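Local coordinates for ABC transporter substrate-binding protein (Rhizobium radiobacter, PDB 6TFX) that binds mannopinic acid as a periplasmic solute-binding protein, probably delivering this opine to an ABC transporter for import, at residues E249-I255 / I381-A387; T331-V335 / L378-V382; V295-L301 / P390-L396. All blocks are in the same frame, centred on the assembly; numbering follows the deposited sequence.

Interaction 1 (E249-I255 / I381-A387); sequences ELNLLHI and IVLYGAA. With N72 ((2~{R})-2-[[(3~{R},4~{R},5~{S})-3,4,5,6-tetrakis(oxidanyl)-2-oxidanylidene-hexyl]amino]pentanedioic acid), chain C.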
loop_
_atom_site.group_PDB
_atom_site.type_symbol
_atom_site.label_atom_id
_atom_site.label_comp_id
_atom_site.label_asym_id
_atom_site.label_seq_id
_atom_site.Cartn_x
_atom_site.Cartn_y
_atom_site.Cartn_z
ATOM N N GLU A 249 6.329 1.146 -5.405
ATOM C CA GLU A 249 6.339 1.353 -3.956
ATOM C C GLU A 249 7.722 1.855 -3.550
ATOM O O GLU A 249 8.725 1.238 -3.927
ATOM C CB GLU A 249 6.052 0.015 -3.245
ATOM C CG GLU A 249 4.660 -0.507 -3.545
ATOM C CD GLU A 249 4.406 -1.801 -2.802
ATOM O OE1 GLU A 249 4.862 -2.863 -3.282
ATOM O OE2 GLU A 249 3.768 -1.752 -1.729
ATOM N N LEU A 250 7.784 2.982 -2.831
ATOM C CA LEU A 250 9.080 3.532 -2.416
ATOM C C LEU A 250 9.505 2.940 -1.095
ATOM O O LEU A 250 8.730 2.984 -0.123
ATOM C CB LEU A 250 8.991 5.065 -2.257
ATOM C CG LEU A 250 10.204 5.818 -1.682
ATOM C CD1 LEU A 250 11.460 5.619 -2.516
ATOM C CD2 LEU A 250 9.896 7.287 -1.537
ATOM N N ASN A 251 10.771 2.471 -1.045
ATOM C CA ASN A 251 11.375 1.920 0.158
ATOM C C ASN A 251 12.224 3.002 0.795
ATOM O O ASN A 251 13.009 3.647 0.090
ATOM C CB ASN A 251 12.290 0.747 -0.216
ATOM C CG ASN A 251 11.562 -0.271 -1.058
ATOM O OD1 ASN A 251 11.853 -0.450 -2.265
ATOM N ND2 ASN A 251 10.577 -0.909 -0.461
ATOM N N LEU A 252 12.066 3.211 2.098
ATOM C CA LEU A 252 12.889 4.192 2.806
ATOM C C LEU A 252 13.360 3.577 4.097
ATOM O O LEU A 252 12.657 2.709 4.642
ATOM C CB LEU A 252 12.070 5.418 3.209
ATOM C CG LEU A 252 11.562 6.297 2.064
ATOM C CD1 LEU A 252 10.028 6.261 1.996
ATOM C CD2 LEU A 252 12.033 7.724 2.259
ATOM N N LEU A 253 14.474 4.094 4.641
ATOM C CA LEU A 253 14.899 3.778 6.013
ATOM C C LEU A 253 14.360 4.947 6.826
ATOM O O LEU A 253 14.868 6.077 6.693
ATOM C CB LEU A 253 16.443 3.781 6.120
ATOM C CG LEU A 253 17.135 2.653 5.400
ATOM C CD1 LEU A 253 18.643 2.940 5.289
ATOM C CD2 LEU A 253 16.900 1.338 6.149
ATOM N N HIS A 254 13.303 4.703 7.645
ATOM C CA HIS A 254 12.729 5.727 8.519
ATOM C C HIS A 254 13.500 5.617 9.820
ATOM O O HIS A 254 13.483 4.554 10.442
ATOM C CB HIS A 254 11.254 5.442 8.795
ATOM C CG HIS A 254 10.435 5.540 7.551
ATOM N ND1 HIS A 254 9.887 6.750 7.143
ATOM C CD2 HIS A 254 10.113 4.579 6.655
ATOM C CE1 HIS A 254 9.260 6.496 6.001
ATOM N NE2 HIS A 254 9.353 5.206 5.662
ATOM N N ILE A 255 14.184 6.688 10.216
ATOM C CA ILE A 255 15.046 6.638 11.420
ATOM C C ILE A 255 14.316 7.306 12.574
ATOM O O ILE A 255 13.938 8.472 12.436
ATOM C CB ILE A 255 16.397 7.373 11.153
ATOM C CG1 ILE A 255 17.182 6.735 9.959
ATOM C CG2 ILE A 255 17.258 7.420 12.437
ATOM C CD1 ILE A 255 18.331 7.750 9.451
ATOM N N ILE A 381 15.140 1.842 13.505
ATOM C CA ILE A 381 15.092 2.203 12.095
ATOM C C ILE A 381 14.103 1.230 11.494
ATOM O O ILE A 381 14.101 0.070 11.863
ATOM C CB ILE A 381 16.472 2.066 11.406
ATOM C CG1 ILE A 381 17.526 2.971 12.092
ATOM C CG2 ILE A 381 16.351 2.440 9.894
ATOM C CD1 ILE A 381 19.038 2.622 11.597
ATOM N N VAL A 382 13.277 1.699 10.564
ATOM C CA VAL A 382 12.268 0.858 9.921
ATOM C C VAL A 382 12.437 0.940 8.417
ATOM O O VAL A 382 12.334 2.034 7.858
ATOM C CB VAL A 382 10.832 1.322 10.347
ATOM C CG1 VAL A 382 9.758 0.557 9.566
ATOM C CG2 VAL A 382 10.610 1.168 11.865
ATOM N N LEU A 383 12.688 -0.199 7.763
ATOM C CA LEU A 383 12.781 -0.240 6.298
ATOM C C LEU A 383 11.336 -0.580 5.846
ATOM O O LEU A 383 10.889 -1.733 6.005
ATOM C CB LEU A 383 13.789 -1.330 5.856
ATOM C CG LEU A 383 13.803 -1.599 4.343
ATOM C CD1 LEU A 383 14.221 -0.360 3.577
ATOM C CD2 LEU A 383 14.699 -2.790 4.024
ATOM N N TYR A 384 10.627 0.408 5.297
ATOM C CA TYR A 384 9.221 0.251 4.926
ATOM C C TYR A 384 9.108 0.606 3.436
ATOM O O TYR A 384 9.742 1.565 2.971
ATOM C CB TYR A 384 8.388 1.258 5.735
ATOM C CG TYR A 384 6.924 0.897 5.863
ATOM C CD1 TYR A 384 6.481 0.040 6.876
ATOM C CD2 TYR A 384 5.977 1.409 4.972
ATOM C CE1 TYR A 384 5.130 -0.281 7.008
ATOM C CE2 TYR A 384 4.627 1.079 5.083
ATOM C CZ TYR A 384 4.214 0.201 6.082
ATOM O OH TYR A 384 2.887 -0.089 6.265
ATOM N N GLY A 385 8.273 -0.130 2.712
ATOM C CA GLY A 385 8.086 0.143 1.289
ATOM C C GLY A 385 6.610 0.257 0.984
ATOM O O GLY A 385 5.849 -0.675 1.267
ATOM N N ALA A 386 6.183 1.387 0.416
ATOM C CA ALA A 386 4.748 1.559 0.142
ATOM C C ALA A 386 4.528 2.671 -0.858
ATOM O O ALA A 386 5.413 3.503 -1.081
ATOM C CB ALA A 386 4.018 1.939 1.427
ATOM N N ALA A 387 3.314 2.688 -1.417
ATOM C CA ALA A 387 2.830 3.786 -2.251
ATOM C C ALA A 387 1.478 4.219 -1.683
ATOM O O ALA A 387 0.806 3.428 -1.002
ATOM C CB ALA A 387 2.673 3.371 -3.717
HETATM O OAB N72 C . 12.067 -4.948 -2.321
HETATM C CAF N72 C . 11.148 -4.061 -1.654
HETATM C CAG N72 C . 9.847 -4.700 -1.063
HETATM O OAC N72 C . 9.585 -5.974 -1.556
HETATM C CAH N72 C . 8.713 -3.675 -0.989
HETATM O OAM N72 C . 8.765 -2.481 -1.671
HETATM C CAI N72 C . 7.215 -3.765 -1.211
HETATM O OAD N72 C . 6.913 -4.746 -2.178
HETATM C CAJ N72 C . 6.446 -3.782 0.087
HETATM O OAE N72 C . 6.983 -3.269 1.102
HETATM C CAK N72 C . 5.055 -4.473 0.164
HETATM N N N72 C . 4.001 -3.505 0.347
HETATM C CA N72 C . 3.214 -3.461 1.520
HETATM C C N72 C . 3.669 -4.243 2.721
HETATM O O N72 C . 4.403 -3.942 3.744
HETATM C CB N72 C . 2.765 -2.022 1.788
HETATM C CG N72 C . 2.381 -1.604 3.208
HETATM C CD N72 C . 1.357 -0.467 3.250
HETATM O OE1 N72 C . 0.493 -0.309 2.328
HETATM O OE2 N72 C . 1.372 0.309 4.231
HETATM O OXT N72 C . 3.094 -5.335 2.558
HETATM O O HOH W 1 1.954 0.210 -1.442
HETATM O O HOH W 2 8.054 3.877 3.261
#
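In segment 249-255, Glu249 meets the ligand first: its OE2 accepts from N72 N (2.7 Å) and its OE1 from N72 OAD (3.0 Å), and a water links Glu249 OE2 (2.7 Å) to Ala387 N (2.8 Å). Leu250 N donates to Ala386 O (3.0 Å) in a hydrogen-bonded pair. Asn251 and Gly385 form a non-hydrogen-bonded pair, CA atoms 3.9 Å apart, where a side chain on Gly385 would run into that of Asn251. This antiparallel ladder (axes 4.2 Å apart, 166°) places strand 381-386 at an edge of the large mixed sheet of the periplasmic binding protein fold, with strand 454-467 on the other side of 249-255. Leu252 pairs with Tyr384 (Leu252 N to Tyr384 O 3.0 Å, Tyr384 N to Leu252 O 3.1 Å), whose OH donates to N72 OE2 (2.6 Å). Leu253 CD2 packs on Ile381 CG2 (3.9 Å) and Leu383 CD1 (4.1 Å). His254 N donates to Val382 O at 2.8 Å and 172°. Ile255 CG1 meets Ile381 CG1 at 4.3 Å.

Interaction 2 (T331-V335 / L378-V382); sequences TVTMV and LSPIV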
loop_
_atom_site.group_PDB
_atom_site.type_symbol
_atom_site.label_atom_id
_atom_site.label_comp_id
_atom_site.label_asym_id
_atom_site.label_seq_id
_atom_site.Cartn_x
_atom_site.Cartn_y
_atom_site.Cartn_z
ATOM N N THR A 331 26.848 0.293 15.962
ATOM C CA THR A 331 26.151 -0.973 15.757
ATOM C C THR A 331 24.686 -0.711 16.049
ATOM O O THR A 331 24.368 0.056 16.965
ATOM C CB THR A 331 26.720 -2.072 16.658
ATOM O OG1 THR A 331 26.501 -1.718 18.039
ATOM C CG2 THR A 331 28.226 -2.277 16.409
ATOM N N VAL A 332 23.799 -1.347 15.288
ATOM C CA VAL A 332 22.364 -1.142 15.520
ATOM C C VAL A 332 21.622 -2.417 15.138
ATOM O O VAL A 332 21.989 -3.072 14.164
ATOM C CB VAL A 332 21.864 0.123 14.724
ATOM C CG1 VAL A 332 22.347 0.146 13.279
ATOM C CG2 VAL A 332 20.350 0.321 14.813
ATOM N N THR A 333 20.586 -2.759 15.897
ATOM C CA THR A 333 19.716 -3.904 15.599
ATOM C C THR A 333 18.399 -3.333 15.065
ATOM O O THR A 333 17.784 -2.487 15.709
ATOM C CB THR A 333 19.478 -4.766 16.836
ATOM O OG1 THR A 333 20.695 -5.430 17.212
ATOM C CG2 THR A 333 18.365 -5.801 16.631
ATOM N N MET A 334 17.969 -3.823 13.908
ATOM C CA MET A 334 16.706 -3.439 13.296
ATOM C C MET A 334 15.820 -4.666 13.234
ATOM O O MET A 334 16.294 -5.752 12.909
ATOM C CB MET A 334 16.946 -3.036 11.851
ATOM C CG MET A 334 17.293 -1.616 11.674
ATOM S SD MET A 334 17.722 -1.450 9.934
ATOM C CE MET A 334 16.128 -1.590 9.172
ATOM N N VAL A 335 14.532 -4.491 13.491
ATOM C CA VAL A 335 13.561 -5.555 13.330
ATOM C C VAL A 335 13.234 -5.499 11.826
ATOM O O VAL A 335 12.831 -4.447 11.309
ATOM C CB VAL A 335 12.306 -5.334 14.210
ATOM C CG1 VAL A 335 11.386 -6.536 14.114
ATOM C CG2 VAL A 335 12.694 -5.078 15.670
ATOM N N LEU A 378 9.079 -0.539 18.220
ATOM C CA LEU A 378 10.079 -1.498 18.691
ATOM C C LEU A 378 11.363 -1.527 17.879
ATOM O O LEU A 378 12.302 -2.210 18.298
ATOM C CB LEU A 378 9.478 -2.908 18.810
ATOM C CG LEU A 378 8.377 -3.060 19.875
ATOM C CD1 LEU A 378 7.715 -4.413 19.806
ATOM C CD2 LEU A 378 8.913 -2.830 21.295
ATOM N N SER A 379 11.422 -0.806 16.741
ATOM C CA SER A 379 12.661 -0.812 15.946
ATOM C C SER A 379 13.233 0.621 15.846
ATOM O O SER A 379 12.459 1.555 15.560
ATOM C CB SER A 379 12.408 -1.359 14.540
ATOM O OG SER A 379 13.634 -1.628 13.869
ATOM N N PRO A 380 14.566 0.805 15.997
ATOM C CA PRO A 380 15.145 2.171 15.913
ATOM C C PRO A 380 15.157 2.737 14.499
ATOM O O PRO A 380 15.282 3.954 14.306
ATOM C CB PRO A 380 16.576 1.982 16.414
ATOM C CG PRO A 380 16.897 0.549 16.124
ATOM C CD PRO A 380 15.597 -0.190 16.369
ATOM N N ILE A 381 15.140 1.842 13.505
ATOM C CA ILE A 381 15.092 2.203 12.095
ATOM C C ILE A 381 14.103 1.230 11.494
ATOM O O ILE A 381 14.101 0.070 11.863
ATOM C CB ILE A 381 16.472 2.066 11.406
ATOM C CG1 ILE A 381 17.526 2.971 12.092
ATOM C CG2 ILE A 381 16.351 2.440 9.894
ATOM C CD1 ILE A 381 19.038 2.622 11.597
ATOM N N VAL A 382 13.277 1.699 10.564
ATOM C CA VAL A 382 12.268 0.858 9.921
ATOM C C VAL A 382 12.437 0.940 8.417
ATOM O O VAL A 382 12.334 2.034 7.858
ATOM C CB VAL A 382 10.832 1.322 10.347
ATOM C CG1 VAL A 382 9.758 0.557 9.566
ATOM C CG2 VAL A 382 10.610 1.168 11.865
#
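This is a junction between two sheets, made by side chains and one side-chain-to-backbone hydrogen bond: strand 331-335, part of a two-stranded parallel sheet, meets the loop 378-380 and the first residues of strand 381-386, which belongs to the large mixed sheet. The touching parts run 120° apart and bury 335 Å² in all, and no backbone-to-backbone hydrogen bond links the two segments. Ser379 supplies the polar link. Its OG accepts from Val335 N (3.0 Å, 163°) and donates to Ile381 O (2.7 Å), so a single hydroxyl ties the incoming strand to the loop and to the start of the next strand. The closest CA pair, Val335 and Ser379 at 5.5 Å, coincides with this bond. Around it the packing is mainly apolar. Val332 CG2 lies 3.7 Å from Pro380 CG and 4.2 Å from Ile381 CD1. The CA-to-CB bond of Met334 points sideways, yet its chain turns in, with Met334 CG 3.8 Å from Ile381 CB, while Val335 CG2 packs against Ser379 CB at 3.9 Å. A separate close contact brings Pro380 CG to 3.2 Å from Thr333 O. Phe262 touches both Val332 and Ile381. Strand 358-365 pairs with 330-337, the Trp370 indole of helix 367-374 donates to Val335 O, and Met373 of that helix touches Val335 and Leu378.

Interaction 3 (V295-L301 / P390-L396); sequences VIPSNNL and PIADYYL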
loop_
_atom_site.group_PDB
_atom_site.type_symbol
_atom_site.label_atom_id
_atom_site.label_comp_id
_atom_site.label_asym_id
_atom_site.label_seq_id
_atom_site.Cartn_x
_atom_site.Cartn_y
_atom_site.Cartn_z
ATOM N N VAL A 295 11.619 11.816 -0.640
ATOM C CA VAL A 295 11.081 10.948 0.388
ATOM C C VAL A 295 9.623 10.541 0.160
ATOM O O VAL A 295 8.989 9.988 1.063
ATOM C CB VAL A 295 11.286 11.586 1.784
ATOM C CG1 VAL A 295 12.775 11.632 2.143
ATOM C CG2 VAL A 295 10.657 12.990 1.845
ATOM N N ILE A 296 9.113 10.779 -1.047
ATOM C CA ILE A 296 7.800 10.337 -1.492
ATOM C C ILE A 296 7.975 9.720 -2.885
ATOM O O ILE A 296 8.936 10.060 -3.582
ATOM C CB ILE A 296 6.728 11.457 -1.466
ATOM C CG1 ILE A 296 6.904 12.458 -2.636
ATOM C CG2 ILE A 296 6.677 12.153 -0.087
ATOM C CD1 ILE A 296 5.801 13.524 -2.647
ATOM N N PRO A 297 7.074 8.813 -3.305
ATOM C CA PRO A 297 7.246 8.167 -4.628
ATOM C C PRO A 297 7.237 9.181 -5.779
ATOM O O PRO A 297 6.581 10.223 -5.691
ATOM C CB PRO A 297 6.065 7.201 -4.714
ATOM C CG PRO A 297 5.738 6.871 -3.250
ATOM C CD PRO A 297 5.913 8.245 -2.578
ATOM N N SER A 298 7.974 8.875 -6.859
ATOM C CA SER A 298 8.137 9.838 -7.966
ATOM C C SER A 298 6.816 10.195 -8.632
ATOM O O SER A 298 6.676 11.299 -9.175
ATOM C CB SER A 298 9.148 9.336 -8.991
ATOM O OG SER A 298 8.640 8.172 -9.619
ATOM N N ASN A 299 5.850 9.255 -8.591
ATOM C CA ASN A 299 4.542 9.460 -9.197
ATOM C C ASN A 299 3.670 10.064 -8.083
ATOM O O ASN A 299 2.904 9.352 -7.412
ATOM C CB ASN A 299 4.010 8.102 -9.695
ATOM C CG ASN A 299 2.516 7.903 -9.726
ATOM O OD1 ASN A 299 1.964 7.028 -9.028
ATOM N ND2 ASN A 299 1.835 8.711 -10.522
ATOM N N ASN A 300 3.935 11.320 -7.777
ATOM C CA ASN A 300 3.140 12.126 -6.879
ATOM C C ASN A 300 3.047 13.520 -7.425
ATOM O O ASN A 300 4.084 14.138 -7.697
ATOM C CB ASN A 300 3.744 12.233 -5.488
ATOM C CG ASN A 300 3.210 11.212 -4.545
ATOM O OD1 ASN A 300 2.188 11.414 -3.913
ATOM N ND2 ASN A 300 3.903 10.107 -4.424
ATOM N N LEU A 301 1.829 14.074 -7.418
ATOM C CA LEU A 301 1.686 15.504 -7.681
ATOM C C LEU A 301 2.406 16.153 -6.476
ATOM O O LEU A 301 2.127 15.773 -5.326
ATOM C CB LEU A 301 0.191 15.905 -7.656
ATOM C CG LEU A 301 -0.103 17.402 -7.590
ATOM C CD1 LEU A 301 0.369 18.085 -8.838
ATOM C CD2 LEU A 301 -1.609 17.670 -7.425
ATOM N N PRO A 390 -1.624 9.248 -5.550
ATOM C CA PRO A 390 -0.539 10.071 -6.106
ATOM C C PRO A 390 -0.667 11.586 -5.960
ATOM O O PRO A 390 -0.505 12.338 -6.949
ATOM C CB PRO A 390 -0.506 9.664 -7.586
ATOM C CG PRO A 390 -1.937 9.267 -7.886
ATOM C CD PRO A 390 -2.389 8.561 -6.616
ATOM N N ILE A 391 -0.890 12.033 -4.719
ATOM C CA ILE A 391 -0.892 13.445 -4.349
ATOM C C ILE A 391 0.001 13.479 -3.114
ATOM O O ILE A 391 -0.199 12.674 -2.209
ATOM C CB ILE A 391 -2.305 13.982 -4.073
ATOM C CG1 ILE A 391 -3.161 13.968 -5.373
ATOM C CG2 ILE A 391 -2.214 15.393 -3.490
ATOM C CD1 ILE A 391 -4.608 14.336 -5.162
ATOM N N ALA A 392 1.017 14.373 -3.101
ATOM C CA ALA A 392 2.005 14.394 -2.006
ATOM C C ALA A 392 1.413 14.417 -0.618
ATOM O O ALA A 392 2.031 13.872 0.320
ATOM C CB ALA A 392 2.977 15.551 -2.186
ATOM N N ASP A 393 0.234 15.051 -0.446
ATOM C CA ASP A 393 -0.398 15.136 0.879
ATOM C C ASP A 393 -0.535 13.776 1.560
ATOM O O ASP A 393 -0.384 13.687 2.786
ATOM C CB ASP A 393 -1.812 15.763 0.789
ATOM C CG ASP A 393 -2.483 15.787 2.158
ATOM O OD1 ASP A 393 -1.883 16.350 3.106
ATOM O OD2 ASP A 393 -3.593 15.217 2.290
ATOM N N TYR A 394 -0.822 12.715 0.786
ATOM C CA TYR A 394 -1.037 11.406 1.417
ATOM C C TYR A 394 0.250 10.845 1.988
ATOM O O TYR A 394 0.313 10.570 3.188
ATOM C CB TYR A 394 -1.711 10.428 0.431
ATOM C CG TYR A 394 -3.138 10.875 0.167
ATOM C CD1 TYR A 394 -4.147 10.607 1.084
ATOM C CD2 TYR A 394 -3.442 11.694 -0.918
ATOM C CE1 TYR A 394 -5.443 11.082 0.899
ATOM C CE2 TYR A 394 -4.742 12.180 -1.116
ATOM C CZ TYR A 394 -5.731 11.889 -0.186
ATOM O OH TYR A 394 -7.013 12.352 -0.323
ATOM N N TYR A 395 1.279 10.691 1.159
ATOM C CA TYR A 395 2.532 10.131 1.704
ATOM C C TYR A 395 3.090 11.042 2.780
ATOM O O TYR A 395 3.531 10.570 3.827
ATOM C CB TYR A 395 3.567 9.972 0.584
ATOM C CG TYR A 395 4.371 8.695 0.708
ATOM C CD1 TYR A 395 3.897 7.498 0.178
ATOM C CD2 TYR A 395 5.619 8.687 1.330
ATOM C CE1 TYR A 395 4.652 6.323 0.247
ATOM C CE2 TYR A 395 6.380 7.513 1.408
ATOM C CZ TYR A 395 5.891 6.333 0.863
ATOM O OH TYR A 395 6.632 5.163 0.953
ATOM N N LEU A 396 3.060 12.376 2.551
ATOM C CA LEU A 396 3.639 13.280 3.543
ATOM C C LEU A 396 2.909 13.221 4.881
ATOM O O LEU A 396 3.542 13.186 5.933
ATOM C CB LEU A 396 3.652 14.730 3.023
ATOM C CG LEU A 396 4.614 14.985 1.883
ATOM C CD1 LEU A 396 4.360 16.374 1.301
ATOM C CD2 LEU A 396 6.108 14.862 2.342
HETATM O O HOH W 3 1.246 9.910 -1.853
#
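Two backbone hydrogen bonds join the loop 295-301 to residues 390-392, which lead into helix 392-400: Leu301 N donates to Pro390 O (2.9 Å, 177°) and Ala392 N to Leu301 O (2.9 Å, 149°), a single bridge between Leu301 and Ile391 with CA atoms 4.7 Å apart. A water bridges Asn300 OD1 (2.7 Å) and Tyr395 N (3.1 Å). The other end of the same amide closes the loop on itself, Asn300 ND2 giving to Pro297 O (3.0 Å). Beyond these bonds, Pro297 CD sits over the Tyr395 ring, 3.5 Å from its centroid and 13° off the normal, a CH-pi contact; Tyr395 OH is hydrogen-bonded to Ala386 O. Ile296 adds apolar contacts, with its CD1 3.5 Å from Ala392 CB and its CG2 3.7 Å from Leu396 CD2 and 3.9 Å from Tyr395 CB. Here an irregular loop packs on helix 392-400 and the residues before it, structural packing near the ligand pocket of a family 5 solute-binding protein, the Tyr395 side chain about 8 Å from N72.

Overall arrangement
Strand 381-386 connects the three contacts: interactions 1 and 2 share Ile381 and Val382, and the chain runs on from that strand into helix 392-400 of interaction 3. Interaction 1 holds Glu249, Asn251, Tyr384 and Gly385 of the mannopinic acid pocket. Its centre is about 13 Å from the centre of each of the others, whose centres are about 25 Å apart and nearest atoms about 9 Å apart. Met334 CE joins interaction 2 to it, 4.0 Å from Leu383 N and 4.3 Å from Leu253 CD2; in interaction 3, Tyr395 OH lies 2.9 Å from Ala386 O, a probable hydrogen bond. The side chains of Met334 and Tyr395 are about 12 Å and 8 Å from N72.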